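Local coordinates for putative major capsid protein (Cafeteriavirus-dependent mavirus, PDB 6G44) that forms, as a trimer with a double jelly-roll fold in each subunit, what is probably the main building block of the icosahedral shell of this marine virophage, at residues F79-K84 against F257-T262; Y184-R189 against V196-V201; V331-A336 against F427-D432. All blocks are in the same frame, centred on the assembly; numbering follows the deposited sequence. Where two conformers were deposited one is given.

Interactions 1 and 2 belong to one antiparallel sheet and are laid side by side: strand 74-84 pairs with strand 258-273 along one margin (interaction 1) and with strand 195-205 along the other, and strand 195-205 then pairs with strand 183-186 (interaction 2). Their centres lie about 10 Å apart, and the hairpin of interaction 2 falls within the 172 residues that separate the two segments of interaction 1. Interaction 3 follows later in the chain, about 41 and 45 Å from interactions 1 and 2, centre to centre, across the chain's centre in a second sheet, consistent with the two halves of a double jelly-roll.

Interaction 1 of 3, residues F79-K84 against F257-T262; sequences FTAEIK and FEVDIT
Lys84 leaves its strand with CG anti to the carbonyl carbon (chi1 -57°) and stays extended beyond it, while Asp260 takes the same first rotamer (chi1 -67°); the two side chains cross obliquely on one face of the sheet. NZ of Lys84 thereby meets OD2 of Asp260 at 2.8 Å, nearly along the C-O axis, in a salt bridge. Glu258, extended and beside the lysine, adds a long one, its OE2 lying 3.6 Å from Lys84 NZ. The backbones pair antiparallel through reciprocal bonds at Thr80-Thr262, Glu82-Asp260 and Lys84-Glu258. The last pair is lopsided: Lys84 N reaches Glu258 O at 2.7 Å, whereas Glu258 N meets Lys84 O at 3.2 Å from above the carbonyl plane. On the same face as the lysine, a water joins Thr80 O to Thr262 OG1, and Thr80 OG1 bonds to Asp199.

The other face is apolar. Beta-branched residues suit an extended backbone, and Ile261 sends CD1 to within 4.0 Å of Ala81 CB; the small alanine methyl lets the isoleucine end come close. Ile261 CG2 lies 3.8 Å from Phe79 CB. Ile83 and Val259 run side by side. Helix 238-241 covers Ile261 and Val259. With its charges on one face and hydrocarbon on the other, the pair is amphipathic; the lysine between two carboxylates probably offsets part of their mutual repulsion.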
loop_
_atom_site.group_PDB
_atom_site.type_symbol
_atom_site.label_atom_id
_atom_site.label_comp_id
_atom_site.label_asym_id
_atom_site.label_seq_id
_atom_site.Cartn_x
_atom_site.Cartn_y
_atom_site.Cartn_z
ATOM N N PHE C 79 -26.615 -9.134 15.517
ATOM C CA PHE C 79 -27.823 -8.444 15.945
ATOM C C PHE C 79 -28.568 -7.943 14.741
ATOM O O PHE C 79 -28.045 -7.941 13.614
ATOM C CB PHE C 79 -27.467 -7.272 16.856
ATOM C CG PHE C 79 -26.501 -6.282 16.224
ATOM C CD1 PHE C 79 -26.969 -5.224 15.451
ATOM C CD2 PHE C 79 -25.126 -6.454 16.365
ATOM C CE1 PHE C 79 -26.079 -4.327 14.858
ATOM C CE2 PHE C 79 -24.230 -5.566 15.771
ATOM C CZ PHE C 79 -24.718 -4.513 15.020
ATOM N N THR C 80 -29.791 -7.483 14.986
ATOM C CA THR C 80 -30.592 -6.803 13.994
ATOM C C THR C 80 -30.762 -5.358 14.437
ATOM O O THR C 80 -31.073 -5.104 15.593
ATOM C CB THR C 80 -31.976 -7.476 13.824
ATOM O OG1 THR C 80 -31.798 -8.825 13.382
ATOM C CG2 THR C 80 -32.844 -6.718 12.839
ATOM N N ALA C 81 -30.496 -4.408 13.543
ATOM C CA ALA C 81 -30.746 -2.988 13.763
ATOM C C ALA C 81 -31.931 -2.553 12.936
ATOM O O ALA C 81 -31.963 -2.796 11.725
ATOM C CB ALA C 81 -29.526 -2.170 13.377
ATOM N N GLU C 82 -32.893 -1.890 13.589
ATOM C CA GLU C 82 -34.003 -1.256 12.890
ATOM C C GLU C 82 -33.798 0.242 12.914
ATOM O O GLU C 82 -33.694 0.825 13.979
ATOM C CB GLU C 82 -35.353 -1.596 13.542
ATOM C CG GLU C 82 -36.523 -0.991 12.766
ATOM C CD GLU C 82 -37.897 -1.404 13.279
ATOM O OE1 GLU C 82 -38.876 -1.105 12.575
ATOM O OE2 GLU C 82 -38.006 -1.988 14.365
ATOM N N ILE C 83 -33.708 0.848 11.730
ATOM C CA ILE C 83 -33.487 2.282 11.591
ATOM C C ILE C 83 -34.787 2.912 11.122
ATOM O O ILE C 83 -35.303 2.544 10.062
ATOM C CB ILE C 83 -32.381 2.603 10.547
ATOM C CG1 ILE C 83 -31.095 1.875 10.939
ATOM C CG2 ILE C 83 -32.236 4.104 10.424
ATOM C CD1 ILE C 83 -30.027 1.881 9.859
ATOM N N LYS C 84 -35.285 3.853 11.929
ATOM C CA LYS C 84 -36.554 4.539 11.647
ATOM C C LYS C 84 -36.343 6.012 11.343
ATOM O O LYS C 84 -35.290 6.587 11.652
ATOM C CB LYS C 84 -37.500 4.405 12.847
ATOM C CG LYS C 84 -37.779 2.970 13.249
ATOM C CD LYS C 84 -38.663 2.921 14.495
ATOM C CE LYS C 84 -38.537 1.599 15.218
ATOM N NZ LYS C 84 -38.948 1.691 16.656
ATOM N N PHE C 257 -32.459 10.019 13.290
ATOM C CA PHE C 257 -32.946 8.664 13.139
ATOM C C PHE C 257 -33.139 8.048 14.502
ATOM O O PHE C 257 -32.494 8.443 15.445
ATOM C CB PHE C 257 -31.956 7.865 12.281
ATOM C CG PHE C 257 -31.721 8.505 10.956
ATOM C CD1 PHE C 257 -32.663 8.371 9.933
ATOM C CD2 PHE C 257 -30.621 9.334 10.741
ATOM C CE1 PHE C 257 -32.492 9.009 8.722
ATOM C CE2 PHE C 257 -30.463 9.994 9.525
ATOM C CZ PHE C 257 -31.396 9.827 8.525
ATOM N N GLU C 258 -34.062 7.100 14.585
ATOM C CA GLU C 258 -34.271 6.313 15.799
ATOM C C GLU C 258 -33.891 4.897 15.440
ATOM O O GLU C 258 -34.400 4.354 14.468
ATOM C CB GLU C 258 -35.747 6.381 16.186
ATOM C CG GLU C 258 -36.139 5.558 17.400
ATOM C CD GLU C 258 -37.630 5.619 17.724
ATOM O OE1 GLU C 258 -38.338 6.535 17.258
ATOM O OE2 GLU C 258 -38.094 4.725 18.457
ATOM N N VAL C 259 -32.970 4.316 16.207
ATOM C CA VAL C 259 -32.420 2.999 15.884
ATOM C C VAL C 259 -32.566 2.120 17.096
ATOM O O VAL C 259 -32.304 2.563 18.225
ATOM C CB VAL C 259 -30.935 3.111 15.465
ATOM C CG1 VAL C 259 -30.386 1.741 15.116
ATOM C CG2 VAL C 259 -30.792 4.086 14.301
ATOM N N ASP C 260 -33.008 0.884 16.873
ATOM C CA ASP C 260 -33.192 -0.132 17.922
ATOM C C ASP C 260 -32.395 -1.389 17.599
ATOM O O ASP C 260 -32.465 -1.828 16.467
ATOM C CB ASP C 260 -34.672 -0.520 17.988
ATOM C CG ASP C 260 -35.555 0.617 18.465
ATOM O OD1 ASP C 260 -35.174 1.289 19.437
ATOM O OD2 ASP C 260 -36.630 0.818 17.879
ATOM N N ILE C 261 -31.760 -1.995 18.599
ATOM C CA ILE C 261 -31.049 -3.274 18.479
ATOM C C ILE C 261 -31.906 -4.371 19.093
ATOM O O ILE C 261 -32.419 -4.215 20.220
ATOM C CB ILE C 261 -29.699 -3.215 19.214
ATOM C CG1 ILE C 261 -28.850 -2.020 18.716
ATOM C CG2 ILE C 261 -28.918 -4.536 19.132
ATOM C CD1 ILE C 261 -28.423 -2.079 17.253
ATOM N N THR C 262 -32.055 -5.451 18.351
ATOM C CA THR C 262 -32.749 -6.645 18.830
ATOM C C THR C 262 -31.973 -7.883 18.456
ATOM O O THR C 262 -31.117 -7.863 17.557
ATOM C CB THR C 262 -34.188 -6.733 18.277
ATOM O OG1 THR C 262 -34.183 -6.849 16.844
ATOM C CG2 THR C 262 -35.015 -5.526 18.716
HETATM O O HOH W 1 -34.159 -4.447 15.569
#

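Interaction 2 of 3, residues Y184-R189 against V196-V201; sequences YYIHPR and VKIDFV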
loop_
_atom_site.group_PDB
_atom_site.type_symbol
_atom_site.label_atom_id
_atom_site.label_comp_id
_atom_site.label_asym_id
_atom_site.label_seq_id
_atom_site.Cartn_x
_atom_site.Cartn_y
_atom_site.Cartn_z
ATOM N N TYR C 184 -23.925 -9.431 6.440
ATOM C CA TYR C 184 -25.079 -8.563 6.670
ATOM C C TYR C 184 -26.265 -9.137 5.888
ATOM O O TYR C 184 -26.106 -9.897 4.932
ATOM C CB TYR C 184 -24.789 -7.066 6.233
ATOM C CG TYR C 184 -24.935 -6.968 4.742
ATOM C CD1 TYR C 184 -24.033 -7.610 3.899
ATOM C CD2 TYR C 184 -26.057 -6.374 4.152
ATOM C CE1 TYR C 184 -24.224 -7.646 2.534
ATOM C CE2 TYR C 184 -26.238 -6.386 2.785
ATOM C CZ TYR C 184 -25.325 -7.039 1.970
ATOM O OH TYR C 184 -25.554 -7.120 0.604
ATOM N N TYR C 185 -27.465 -8.692 6.261
ATOM C CA TYR C 185 -28.667 -8.985 5.471
ATOM C C TYR C 185 -29.697 -7.890 5.658
ATOM O O TYR C 185 -30.118 -7.645 6.786
ATOM C CB TYR C 185 -29.289 -10.319 5.862
ATOM C CG TYR C 185 -30.551 -10.605 5.055
ATOM C CD1 TYR C 185 -30.483 -10.780 3.683
ATOM C CD2 TYR C 185 -31.797 -10.652 5.675
ATOM C CE1 TYR C 185 -31.624 -11.030 2.936
ATOM C CE2 TYR C 185 -32.951 -10.896 4.931
ATOM C CZ TYR C 185 -32.848 -11.073 3.568
ATOM O OH TYR C 185 -33.980 -11.295 2.784
ATOM N N ILE C 186 -30.103 -7.263 4.566
ATOM C CA ILE C 186 -31.173 -6.246 4.574
ATOM C C ILE C 186 -32.508 -6.939 4.355
ATOM O O ILE C 186 -32.710 -7.622 3.345
ATOM C CB ILE C 186 -30.972 -5.197 3.469
ATOM C CG1 ILE C 186 -29.618 -4.498 3.644
ATOM C CG2 ILE C 186 -32.090 -4.161 3.505
ATOM C CD1 ILE C 186 -29.145 -3.763 2.411
ATOM N N HIS C 187 -33.426 -6.746 5.307
ATOM C CA HIS C 187 -34.755 -7.329 5.183
ATOM C C HIS C 187 -35.485 -6.606 4.063
ATOM O O HIS C 187 -35.259 -5.414 3.819
ATOM C CB HIS C 187 -35.533 -7.161 6.478
ATOM C CG HIS C 187 -34.939 -7.845 7.680
ATOM N ND1 HIS C 187 -35.719 -8.215 8.758
ATOM C CD2 HIS C 187 -33.663 -8.150 8.026
ATOM C CE1 HIS C 187 -34.956 -8.746 9.694
ATOM N NE2 HIS C 187 -33.698 -8.720 9.275
ATOM N N PRO C 188 -36.396 -7.303 3.365
ATOM C CA PRO C 188 -37.195 -6.642 2.333
ATOM C C PRO C 188 -37.912 -5.380 2.835
ATOM O O PRO C 188 -38.417 -5.352 3.964
ATOM C CB PRO C 188 -38.216 -7.732 1.958
ATOM C CG PRO C 188 -37.441 -9.000 2.155
ATOM C CD PRO C 188 -36.695 -8.747 3.435
ATOM N N ARG C 189 -37.922 -4.354 1.987
ATOM C CA ARG C 189 -38.524 -3.066 2.293
ATOM C C ARG C 189 -39.848 -2.940 1.542
ATOM O O ARG C 189 -39.903 -3.168 0.353
ATOM C CB ARG C 189 -37.589 -1.930 1.876
ATOM C CG ARG C 189 -36.230 -1.957 2.556
ATOM C CD ARG C 189 -35.299 -0.952 1.902
ATOM N NE ARG C 189 -35.669 0.430 2.216
ATOM C CZ ARG C 189 -35.142 1.515 1.651
ATOM N NH1 ARG C 189 -34.238 1.419 0.686
ATOM N NH2 ARG C 189 -35.532 2.725 2.043
ATOM N N VAL C 196 -35.819 0.522 7.941
ATOM C CA VAL C 196 -35.139 -0.637 7.389
ATOM C C VAL C 196 -34.624 -1.504 8.542
ATOM O O VAL C 196 -34.280 -0.975 9.590
ATOM C CB VAL C 196 -34.012 -0.186 6.418
ATOM C CG1 VAL C 196 -32.862 0.489 7.150
ATOM C CG2 VAL C 196 -33.498 -1.340 5.576
ATOM N N LYS C 197 -34.603 -2.822 8.332
ATOM C CA LYS C 197 -33.994 -3.743 9.288
ATOM C C LYS C 197 -32.809 -4.401 8.601
ATOM O O LYS C 197 -32.940 -4.901 7.497
ATOM C CB LYS C 197 -34.980 -4.809 9.784
ATOM C CG LYS C 197 -35.939 -4.298 10.833
ATOM C CD LYS C 197 -36.893 -5.402 11.283
ATOM C CE LYS C 197 -37.822 -4.914 12.382
ATOM N NZ LYS C 197 -38.589 -6.075 12.929
ATOM N N ILE C 198 -31.681 -4.397 9.295
ATOM C CA ILE C 198 -30.437 -4.995 8.784
ATOM C C ILE C 198 -29.846 -5.915 9.861
ATOM O O ILE C 198 -29.644 -5.497 11.011
ATOM C CB ILE C 198 -29.391 -3.917 8.398
ATOM C CG1 ILE C 198 -30.028 -2.895 7.472
ATOM C CG2 ILE C 198 -28.162 -4.577 7.750
ATOM C CD1 ILE C 198 -29.174 -1.698 7.155
ATOM N N ASP C 199 -29.552 -7.148 9.479
ATOM C CA ASP C 199 -28.818 -8.085 10.312
ATOM C C ASP C 199 -27.326 -7.847 10.072
ATOM O O ASP C 199 -26.895 -7.670 8.919
ATOM C CB ASP C 199 -29.129 -9.536 9.949
ATOM C CG ASP C 199 -30.614 -9.864 9.996
ATOM O OD1 ASP C 199 -31.373 -9.168 10.720
ATOM O OD2 ASP C 199 -31.016 -10.816 9.290
ATOM N N PHE C 200 -26.560 -7.839 11.139
ATOM C CA PHE C 200 -25.084 -7.699 11.099
ATOM C C PHE C 200 -24.417 -8.836 11.866
ATOM O O PHE C 200 -24.943 -9.308 12.888
ATOM C CB PHE C 200 -24.643 -6.413 11.781
ATOM C CG PHE C 200 -25.041 -5.146 11.080
ATOM C CD1 PHE C 200 -24.204 -4.574 10.150
ATOM C CD2 PHE C 200 -26.232 -4.498 11.385
ATOM C CE1 PHE C 200 -24.535 -3.403 9.541
ATOM C CE2 PHE C 200 -26.590 -3.329 10.750
ATOM C CZ PHE C 200 -25.722 -2.754 9.837
ATOM N N VAL C 201 -23.225 -9.232 11.422
ATOM C CA VAL C 201 -22.332 -10.118 12.169
ATOM C C VAL C 201 -20.943 -9.491 12.089
ATOM O O VAL C 201 -20.470 -9.213 10.970
ATOM C CB VAL C 201 -22.265 -11.537 11.614
ATOM C CG1 VAL C 201 -21.390 -12.404 12.482
ATOM C CG2 VAL C 201 -23.641 -12.159 11.522
HETATM O O HOH W 2 -35.842 -3.627 5.869
#
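Val196, near the start of strand 195-205, sets CG2 3.8 Å from CG2 of Ile186, and the same Val196 methyl meets CG and CD of Arg189. Lys197 takes the backbone N of His187 on its carbonyl oxygen, nearly along the C=O axis, while its own N donates to a water that donates to His187 O, continuing the link where regular pairing has ended. Lys197 CB lies over one face of the His187 imidazole, 3.7 Å from the ring centroid, a CH-pi contact, and the long, extended lysine chain suits the place by carrying CD past ND1 at the rim. Ile198 runs alongside Ile186 in a non-hydrogen-bonded pair, and its CA-H points at Tyr185 O.

Asp199 does most. Its backbone N and O both bond to Tyr185, and its side chain, with CG anti to the carbonyl carbon (chi1 -55°), accepts His187 NE2 on Asp199 OD1 at 2.8 Å. The acceptor lies near the imidazole plane, but the ring stands 76° from the carboxylate and approaches OD1 from above the carboxylate plane. OD1 also takes the hydroxyl of Thr80, so two bonds grip it; the carboxylate would probably favour a protonated histidine. Asp199 OD2 meets the edge of the Tyr185 ring at CD2, 3.7 Å away.

Phe200 pairs with Tyr184 through the backbone register and turns its ring to Phe79. The hairpin adds strand 183-186 beside strand 195-205, which strand 74-84 flanks along its other margin; strand 96-98 packs on Ile198 and Phe200, and Tyr184 OH bonds to Gly401 of a second subunit.

Interaction 3 of 3, residues V331-A336 against F427-D432; sequences VPSMFA and FFRPSD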
loop_
_atom_site.group_PDB
_atom_site.type_symbol
_atom_site.label_atom_id
_atom_site.label_comp_id
_atom_site.label_asym_id
_atom_site.label_seq_id
_atom_site.Cartn_x
_atom_site.Cartn_y
_atom_site.Cartn_z
ATOM N N VAL C 331 7.902 8.115 34.732
ATOM C CA VAL C 331 7.872 8.819 33.439
ATOM C C VAL C 331 7.315 7.878 32.353
ATOM O O VAL C 331 7.961 6.888 32.026
ATOM C CB VAL C 331 9.276 9.315 33.067
ATOM C CG1 VAL C 331 9.239 10.083 31.744
ATOM C CG2 VAL C 331 9.854 10.205 34.173
ATOM N N PRO C 332 6.095 8.167 31.832
ATOM C CA PRO C 332 5.578 7.321 30.740
ATOM C C PRO C 332 6.374 7.385 29.448
ATOM O O PRO C 332 7.091 8.341 29.182
ATOM C CB PRO C 332 4.173 7.866 30.494
ATOM C CG PRO C 332 3.789 8.532 31.783
ATOM C CD PRO C 332 5.069 9.119 32.287
ATOM N N SER C 333 6.172 6.365 28.642
ATOM C CA SER C 333 6.761 6.259 27.317
ATOM C C SER C 333 6.180 7.249 26.327
ATOM O O SER C 333 6.924 7.787 25.472
ATOM C CB SER C 333 6.532 4.846 26.785
ATOM O OG SER C 333 6.992 4.707 25.448
ATOM N N MET C 334 4.879 7.488 26.418
ATOM C CA MET C 334 4.231 8.368 25.454
ATOM C C MET C 334 3.013 9.022 26.079
ATOM O O MET C 334 2.408 8.484 27.004
ATOM C CB MET C 334 3.834 7.598 24.177
ATOM C CG MET C 334 3.429 8.496 22.993
ATOM S SD MET C 334 3.020 7.601 21.457
ATOM C CE MET C 334 4.608 6.987 20.957
ATOM N N PHE C 335 2.663 10.186 25.544
ATOM C CA PHE C 335 1.471 10.908 25.877
ATOM C C PHE C 335 0.637 11.142 24.642
ATOM O O PHE C 335 1.171 11.173 23.525
ATOM C CB PHE C 335 1.835 12.279 26.491
ATOM C CG PHE C 335 2.578 12.167 27.782
ATOM C CD1 PHE C 335 1.851 12.061 28.955
ATOM C CD2 PHE C 335 3.961 12.134 27.819
ATOM C CE1 PHE C 335 2.492 11.934 30.170
ATOM C CE2 PHE C 335 4.615 12.016 29.059
ATOM C CZ PHE C 335 3.859 11.913 30.207
ATOM N N ALA C 336 -0.660 11.321 24.843
ATOM C CA ALA C 336 -1.574 11.679 23.744
ATOM C C ALA C 336 -2.477 12.809 24.224
ATOM O O ALA C 336 -3.060 12.717 25.325
ATOM C CB ALA C 336 -2.398 10.493 23.276
ATOM N N PHE C 427 0.430 12.868 19.603
ATOM C CA PHE C 427 1.247 11.910 20.327
ATOM C C PHE C 427 2.627 12.499 20.511
ATOM O O PHE C 427 3.231 12.975 19.530
ATOM C CB PHE C 427 1.358 10.586 19.560
ATOM C CG PHE C 427 0.059 9.834 19.437
ATOM C CD1 PHE C 427 -0.380 9.015 20.468
ATOM C CD2 PHE C 427 -0.732 9.906 18.278
ATOM C CE1 PHE C 427 -1.557 8.295 20.345
ATOM C CE2 PHE C 427 -1.902 9.166 18.162
ATOM C CZ PHE C 427 -2.327 8.380 19.218
ATOM N N PHE C 428 3.136 12.535 21.752
ATOM C CA PHE C 428 4.521 12.990 22.008
ATOM C C PHE C 428 5.158 12.174 23.123
ATOM O O PHE C 428 4.453 11.661 24.001
ATOM C CB PHE C 428 4.597 14.505 22.302
ATOM C CG PHE C 428 4.082 14.905 23.668
ATOM C CD1 PHE C 428 4.936 14.962 24.758
ATOM C CD2 PHE C 428 2.746 15.288 23.855
ATOM C CE1 PHE C 428 4.459 15.309 26.016
ATOM C CE2 PHE C 428 2.284 15.666 25.097
ATOM C CZ PHE C 428 3.143 15.672 26.191
ATOM N N ARG C 429 6.467 11.991 23.022
ATOM C CA ARG C 429 7.258 11.216 23.985
ATOM C C ARG C 429 8.039 12.192 24.871
ATOM O O ARG C 429 8.303 13.325 24.464
ATOM C CB ARG C 429 8.255 10.341 23.232
ATOM C CG ARG C 429 7.637 9.343 22.271
ATOM C CD ARG C 429 8.725 8.616 21.543
ATOM N NE ARG C 429 8.227 7.671 20.546
ATOM C CZ ARG C 429 7.909 6.409 20.774
ATOM N NH1 ARG C 429 8.057 5.867 21.974
ATOM N NH2 ARG C 429 7.496 5.643 19.775
ATOM N N PRO C 430 8.488 11.757 26.045
ATOM C CA PRO C 430 9.318 12.662 26.861
ATOM C C PRO C 430 10.593 13.107 26.125
ATOM O O PRO C 430 11.041 14.258 26.284
ATOM C CB PRO C 430 9.604 11.840 28.124
ATOM C CG PRO C 430 9.224 10.462 27.824
ATOM C CD PRO C 430 8.196 10.488 26.736
ATOM N N SER C 431 11.139 12.248 25.278
ATOM C CA SER C 431 12.314 12.612 24.473
ATOM C C SER C 431 12.027 13.713 23.453
ATOM O O SER C 431 12.936 14.455 23.083
ATOM C CB SER C 431 12.928 11.373 23.828
ATOM O OG SER C 431 11.999 10.628 23.051
ATOM N N ASP C 432 10.780 13.868 23.035
ATOM C CA ASP C 432 10.429 14.976 22.124
ATOM C C ASP C 432 10.537 16.345 22.769
ATOM O O ASP C 432 10.592 17.354 22.065
ATOM C CB ASP C 432 9.031 14.801 21.537
ATOM C CG ASP C 432 8.908 13.576 20.671
ATOM O OD1 ASP C 432 9.882 13.244 19.941
ATOM O OD2 ASP C 432 7.842 12.914 20.730
HETATM O O HOH W 3 9.299 6.928 24.537
#
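Met334, Phe335 and Pro430 have the most surface buried here, and each meets the opposite segment in its own way. Met334 sets CG anti to its backbone N and bends at chi3 (-70°), which carries the terminal methyl over the guanidinium of Arg429: CE lies above the centre of that flat group, 3.4 Å from CZ. Met334 SD stops 3.8 Å from Phe427 CD1, an oblique Met-aromatic contact. An unbranched, flexible thioether can thus serve a charged plane and a benzene ring together. The arginine keeps its polar edge engaged, NH1 donating to a water that in turn donates to Ser333 O, and NE bonding to Asn385.

Phe335 is fixed first by its backbone. Phe335 N gives a 2.8 Å bond to Phe428 O, nearly along the C=O axis, and Phe428 N returns one to Phe335 O from above the carbonyl plane. In this hydrogen-bonded pair, Phe428 holds CG in the crowded position between N and the carbonyl carbon (chi1 74°), bringing its ring under Phe335, whose CB sits over one face, 3.8 Å from the centroid. The two rings are 21° from parallel but slid so far apart that they barely overlap.

Pro430 fits where the strand has ended: its CD lies 3.2 Å from Ser333 O and its CG packs on Val331 CG1. The ring covers Pro332 O, which is left buried without a polar partner.

Both segments lie in the V20-type C-terminal capsid domain, probably one of the two jelly rolls. Strand 334-341 stands between its antiparallel neighbours 425-428 and 464-482, where Ser333 and Met334 both face Ile475 in a classic beta bulge. Met450 of strand 448-457 packs on both Phe335 and Phe428, and helix 375-384 touches Phe428 through Leu381.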